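Local coordinates for DNA repair and telomere maintenance protein nbs1 (PDB 3HUF) that serves as the adaptor subunit of the Mre11-Rad50-Nbs1 DNA double-strand break repair complex, binding phosphorylated proteins through its FHA and BRCT domains and tethering Ctp1 to the complex, at residues F229-L234 with H242-L247. Numbering follows the deposited sequence.
Sequences FSCAML and HLLELL
The 2.9 Å backbone bond from Leu246 N to His242 O closes the helical turn that presents Leu244 to Cys231 and Met233, a worked example of apolar helix-on-strand packing, with no hydrogen bond between 229-234 and 242-247. Leu244 spans the gap with a single methyl: CG lies anti to the carbonyl carbon (chi1 -54°), and CD1 comes to 3.9 Å from Cys231 SG. Met233, two residues along the strand and on the same face, adds a looser touch, its CE ending 4.3 Å from Leu244 CD1. One leucine branch thus meets two sulfur-containing side chains, all three residues buried, although only 114 Å² is covered in total.

On the helix, away from the Leu244 contact, His242 ND1 donates a nearly straight bond (3.2 Å, 170°) to Glu245 OE2, which lies almost in the imidazole plane, while Leu246 CG lies above one ring face, offset toward the rim; the two contacts probably help to set the ring's rotation.

In the second BRCT domain, strand 230-234 and helix 238-246 begin a beta-alpha-beta crossover completed by strand 250-254. Leu244 also reaches Ile251 and Val272 on the strands flanking 230-234, whereas Leu243 packs against helix 163-170 of the first BRCT domain, consistent with inter-repeat packing in tandem BRCT domains.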
# COMPACT_ATOMS: atom_id res chain seq x y z
N PHE A 229 1.05 -27.54 -16.17
CA PHE A 229 1.66 -26.95 -17.36
C PHE A 229 3.07 -26.42 -17.09
O PHE A 229 3.49 -26.29 -15.90
CB PHE A 229 0.80 -25.82 -17.93
CG PHE A 229 -0.46 -26.28 -18.58
CD1 PHE A 229 -1.64 -26.36 -17.86
CD2 PHE A 229 -0.48 -26.62 -19.93
CE1 PHE A 229 -2.81 -26.78 -18.46
CE2 PHE A 229 -1.65 -27.04 -20.54
CZ PHE A 229 -2.82 -27.12 -19.81
N SER A 230 3.78 -26.12 -18.20
CA SER A 230 5.10 -25.52 -18.12
C SER A 230 5.28 -24.51 -19.26
O SER A 230 4.61 -24.60 -20.30
CB SER A 230 6.19 -26.60 -18.18
OG SER A 230 6.17 -27.28 -19.42
N CYS A 231 6.20 -23.57 -19.07
CA CYS A 231 6.45 -22.55 -20.08
C CYS A 231 7.91 -22.11 -20.13
O CYS A 231 8.74 -22.61 -19.37
CB CYS A 231 5.51 -21.35 -19.89
SG CYS A 231 5.89 -20.26 -18.49
N ALA A 232 8.20 -21.16 -21.02
CA ALA A 232 9.53 -20.55 -21.13
C ALA A 232 9.44 -19.09 -21.56
O ALA A 232 8.61 -18.75 -22.40
CB ALA A 232 10.38 -21.34 -22.11
N MET A 233 10.27 -18.21 -20.99
CA MET A 233 10.48 -16.87 -21.58
C MET A 233 11.89 -16.28 -21.50
O MET A 233 12.74 -16.74 -20.72
CB MET A 233 9.40 -15.83 -21.17
CG MET A 233 9.22 -15.52 -19.73
SD MET A 233 8.97 -13.74 -19.43
CE MET A 233 7.24 -13.51 -19.76
N LEU A 234 12.10 -15.25 -22.32
CA LEU A 234 13.39 -14.58 -22.52
C LEU A 234 13.65 -13.52 -21.45
O LEU A 234 12.88 -12.56 -21.32
CB LEU A 234 13.42 -13.93 -23.92
CG LEU A 234 14.66 -13.28 -24.59
CD1 LEU A 234 15.23 -12.05 -23.83
CD2 LEU A 234 15.76 -14.29 -24.87
N HIS A 242 7.18 -14.43 -11.21
CA HIS A 242 6.28 -14.61 -10.08
C HIS A 242 4.82 -14.64 -10.51
O HIS A 242 4.02 -15.40 -9.97
CB HIS A 242 6.52 -13.57 -8.99
CG HIS A 242 5.68 -13.77 -7.77
ND1 HIS A 242 5.56 -14.99 -7.14
CD2 HIS A 242 4.90 -12.91 -7.06
CE1 HIS A 242 4.75 -14.88 -6.10
NE2 HIS A 242 4.33 -13.63 -6.04
N LEU A 243 4.48 -13.81 -11.49
CA LEU A 243 3.16 -13.82 -12.10
C LEU A 243 2.82 -15.22 -12.65
O LEU A 243 1.76 -15.77 -12.34
CB LEU A 243 3.07 -12.72 -13.18
CG LEU A 243 1.89 -12.56 -14.16
CD1 LEU A 243 0.59 -12.99 -13.60
CD2 LEU A 243 1.79 -11.11 -14.58
N LEU A 244 3.74 -15.80 -13.43
CA LEU A 244 3.55 -17.14 -14.00
C LEU A 244 3.57 -18.26 -12.95
O LEU A 244 2.81 -19.22 -13.06
CB LEU A 244 4.56 -17.41 -15.12
CG LEU A 244 4.58 -16.37 -16.23
CD1 LEU A 244 5.79 -16.59 -17.11
CD2 LEU A 244 3.28 -16.40 -17.06
N GLU A 245 4.43 -18.13 -11.95
CA GLU A 245 4.39 -18.98 -10.76
C GLU A 245 2.99 -19.01 -10.15
O GLU A 245 2.44 -20.08 -9.90
CB GLU A 245 5.34 -18.46 -9.70
CG GLU A 245 6.55 -19.32 -9.47
CD GLU A 245 7.35 -18.87 -8.25
OE1 GLU A 245 8.27 -19.61 -7.87
OE2 GLU A 245 7.04 -17.79 -7.68
N LEU A 246 2.43 -17.82 -9.90
CA LEU A 246 1.09 -17.68 -9.33
C LEU A 246 -0.01 -18.39 -10.13
O LEU A 246 -1.04 -18.74 -9.56
CB LEU A 246 0.72 -16.21 -9.10
CG LEU A 246 1.55 -15.49 -8.02
CD1 LEU A 246 1.11 -14.04 -7.85
CD2 LEU A 246 1.52 -16.24 -6.68
N LEU A 247 0.23 -18.61 -11.42
CA LEU A 247 -0.68 -19.37 -12.27
C LEU A 247 -0.40 -20.87 -12.18
O LEU A 247 -1.10 -21.67 -12.78
CB LEU A 247 -0.59 -18.89 -13.73
CG LEU A 247 -0.85 -17.40 -13.98
CD1 LEU A 247 -0.63 -17.02 -15.44
CD2 LEU A 247 -2.25 -16.98 -13.52